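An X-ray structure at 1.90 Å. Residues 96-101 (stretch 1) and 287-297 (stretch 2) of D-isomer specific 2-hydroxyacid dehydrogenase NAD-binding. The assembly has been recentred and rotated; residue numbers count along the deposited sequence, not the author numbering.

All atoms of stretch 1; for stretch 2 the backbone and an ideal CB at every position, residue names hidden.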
# COMPACT_ATOMS: atom_id res chain seq x y z
N THR A 96 22.89 13.50 -19.94
CA THR A 96 22.54 12.13 -19.65
C THR A 96 21.44 12.10 -18.60
O THR A 96 21.22 13.09 -17.86
CB THR A 96 23.76 11.35 -19.14
OG1 THR A 96 24.36 12.08 -18.07
CG2 THR A 96 24.76 11.14 -20.26
N ARG A 97 20.75 10.98 -18.57
CA ARG A 97 19.79 10.67 -17.53
C ARG A 97 20.33 9.44 -16.81
O ARG A 97 21.28 8.78 -17.27
CB ARG A 97 18.40 10.44 -18.12
CG ARG A 97 18.14 9.01 -18.59
CD ARG A 97 17.01 8.93 -19.61
NE ARG A 97 17.00 7.60 -20.20
CZ ARG A 97 17.87 7.15 -21.11
NH1 ARG A 97 18.85 7.93 -21.57
NH2 ARG A 97 17.77 5.92 -21.58
N LEU A 98 19.76 9.14 -15.65
CA LEU A 98 20.14 7.96 -14.93
C LEU A 98 19.31 6.79 -15.46
O LEU A 98 18.13 6.93 -15.78
CB LEU A 98 19.92 8.13 -13.44
CG LEU A 98 20.51 9.41 -12.85
CD1 LEU A 98 19.98 9.57 -11.43
CD2 LEU A 98 22.03 9.40 -12.93
N SER A 99 19.95 5.65 -15.60
CA SER A 99 19.28 4.44 -16.02
C SER A 99 19.33 3.53 -14.81
O SER A 99 20.38 2.99 -14.49
CB SER A 99 20.02 3.85 -17.22
OG SER A 99 19.53 2.57 -17.59
N ASP A 100 18.23 3.44 -14.08
CA ASP A 100 18.19 2.59 -12.92
C ASP A 100 17.23 1.49 -13.28
O ASP A 100 16.00 1.70 -13.30
CB ASP A 100 17.74 3.33 -11.66
CG ASP A 100 17.72 2.42 -10.44
OD1 ASP A 100 16.91 1.46 -10.45
OD2 ASP A 100 18.54 2.62 -9.51
N PRO A 101 17.78 0.31 -13.58
CA PRO A 101 17.05 -0.81 -14.12
C PRO A 101 15.85 -1.23 -13.33
O PRO A 101 15.03 -1.93 -13.88
CB PRO A 101 18.09 -1.93 -14.11
CG PRO A 101 19.33 -1.22 -14.41
CD PRO A 101 19.23 0.07 -13.68
N UNK A 287 12.19 8.26 -7.07
CA UNK A 287 13.43 8.78 -6.44
C UNK A 287 14.73 8.09 -6.92
O UNK A 287 14.83 6.87 -7.01
CB UNK A 287 13.32 8.62 -4.92
N UNK A 288 15.73 8.88 -7.31
CA UNK A 288 17.05 8.33 -7.61
C UNK A 288 17.86 7.90 -6.37
O UNK A 288 17.92 8.60 -5.33
CB UNK A 288 17.85 9.37 -8.40
N UNK A 289 18.50 6.75 -6.50
CA UNK A 289 19.20 6.09 -5.38
C UNK A 289 20.68 6.28 -5.56
O UNK A 289 21.26 5.76 -6.52
CB UNK A 289 18.86 4.60 -5.29
N UNK A 290 21.31 7.01 -4.66
CA UNK A 290 22.74 7.36 -4.87
C UNK A 290 23.68 6.16 -5.05
O UNK A 290 24.50 6.15 -5.96
CB UNK A 290 23.24 8.19 -3.68
N UNK A 291 23.51 5.13 -4.23
CA UNK A 291 24.41 3.99 -4.24
C UNK A 291 24.38 3.27 -5.59
O UNK A 291 25.41 2.86 -6.11
CB UNK A 291 24.04 3.02 -3.11
N UNK A 292 23.20 3.14 -6.19
CA UNK A 292 23.05 2.39 -7.41
C UNK A 292 23.23 3.24 -8.66
O UNK A 292 23.54 2.70 -9.73
CB UNK A 292 21.67 1.72 -7.43
N UNK A 293 23.09 4.56 -8.53
CA UNK A 293 23.33 5.47 -9.68
C UNK A 293 24.78 6.01 -9.80
O UNK A 293 25.25 6.32 -10.89
CB UNK A 293 22.38 6.66 -9.57
N UNK A 294 25.50 6.10 -8.68
CA UNK A 294 26.85 6.71 -8.66
C UNK A 294 27.85 6.06 -9.62
O UNK A 294 28.65 6.78 -10.24
CB UNK A 294 27.42 6.64 -7.24
N UNK A 295 27.82 4.72 -9.76
CA UNK A 295 28.76 4.04 -10.66
C UNK A 295 28.67 4.47 -12.10
O UNK A 295 29.71 4.75 -12.70
CB UNK A 295 28.54 2.53 -10.59
N UNK A 296 27.45 4.57 -12.65
CA UNK A 296 27.27 5.01 -14.05
C UNK A 296 27.66 6.48 -14.25
O UNK A 296 28.15 6.84 -15.32
CB UNK A 296 25.82 4.81 -14.48
N UNK A 297 27.51 7.32 -13.22
CA UNK A 297 27.99 8.70 -13.30
C UNK A 297 29.54 8.74 -13.36
O UNK A 297 30.13 9.40 -14.25
CB UNK A 297 27.48 9.50 -12.10

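Position 287 lies beyond the reach of stretch 1, which therefore sets no preference there; it is I287. At 288 the ideal CB already sits 3.7 Å from CD1 of L98, so the neighbourhood is apolar and close. A small apolar side chain suits it, and A288 packs its CB 3.7 Å from L98 CD1.

Position 289 comes right before a helix, where serine, threonine, aspartate or asparagine are common because they can cap free backbone NH groups. Its CB points sideways, and stretch 1 demands nothing specific. The residue is I289, whose backbone O accepts a hydrogen bond from the N of position 293, at 3.0 Å.

Position 290, in the first turn, points away from stretch 1. Its phi of -57° fits proline, and a first-turn residue needs no NH to pair with a preceding turn; it is P290. Position 291 is out of reach, allowing many residues, and is R291.

At 292 CA-to-CB points toward stretch 1, and the ideal CB is 3.9 Å from OD2 of D100. A carboxylate so near calls for a short donor, such as serine or threonine, which can reach it directly. T292, with chi1 in the p well, donates from OG1 to D100 OD2 at 3.0 Å.

Position 293 also points toward stretch 1, and its CA is 6.6 Å from the CA of L98, the nearest pair of CA atoms across the two stretches. With the ideal CB 4.2 Å from L98 CD1, a small apolar residue fits well. A293 puts its CB 4.2 Å from L98 CD1, so L98 CD1 touches both A288 and A293.

At 294 CA-to-CB points away, so many helix-compatible side chains would suit; it is A294. Position 295 is out of reach; its phi of -60° permits proline, and its N makes no bond to the turn before, at a kink in the helix. P295, lacking an NH, suits that place.

From 296 CA-to-CB points toward stretch 1, but nothing lies within 5.5 Å of the ideal CB, so a long side chain is needed. Ahead stand the N and O of S99, a donor and an acceptor. An amide can answer both, and glutamine has more reach than asparagine. In Q296, OE1 accepts from S99 N at 2.7 Å while NE2 donates to S99 O at 2.8 Å, both nearly linear. A water also donates to Q296 OE1 and R97 O.

Position 297 points sideways, with L98 CD2 some way off; leucine, isoleucine or methionine could reach it. I297 does, its CD1 3.9 Å from L98 CD2.

Stretch 2, residues 287-297: IAIPRTAAPQI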
# COMPACT_ATOMS: atom_id res chain seq x y z
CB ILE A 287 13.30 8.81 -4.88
CG1 ILE A 287 14.31 9.79 -4.26
CG2 ILE A 287 13.45 7.44 -4.28
CD1 ILE A 287 13.77 11.21 -4.06
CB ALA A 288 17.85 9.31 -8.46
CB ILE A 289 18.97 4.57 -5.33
CG1 ILE A 289 17.49 4.19 -5.35
CG2 ILE A 289 19.66 3.97 -4.09
CD1 ILE A 289 16.73 4.66 -4.15
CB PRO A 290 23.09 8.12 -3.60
CG PRO A 290 21.82 8.82 -3.26
CD PRO A 290 20.69 7.87 -3.63
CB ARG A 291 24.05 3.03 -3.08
CG ARG A 291 25.03 1.89 -2.84
CD ARG A 291 24.68 1.13 -1.57
NE ARG A 291 23.25 0.90 -1.46
CZ ARG A 291 22.56 -0.01 -2.16
NH1 ARG A 291 23.16 -0.81 -3.03
NH2 ARG A 291 21.24 -0.12 -1.97
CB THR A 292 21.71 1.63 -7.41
OG1 THR A 292 20.61 2.53 -7.34
CG2 THR A 292 21.64 0.72 -6.21
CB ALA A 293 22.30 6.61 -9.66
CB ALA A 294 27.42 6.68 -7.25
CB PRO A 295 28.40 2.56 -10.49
CG PRO A 295 27.92 2.48 -9.09
CD PRO A 295 27.12 3.73 -8.91
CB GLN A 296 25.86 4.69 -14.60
CG GLN A 296 24.73 5.57 -14.06
CD GLN A 296 23.31 5.08 -14.37
OE1 GLN A 296 22.52 5.81 -14.96
NE2 GLN A 296 22.97 3.85 -13.95
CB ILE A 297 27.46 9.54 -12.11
CG1 ILE A 297 25.93 9.58 -12.14
CG2 ILE A 297 28.06 10.93 -12.14
CD1 ILE A 297 25.27 10.06 -10.86
O HOH W 1 23.56 7.87 -16.39
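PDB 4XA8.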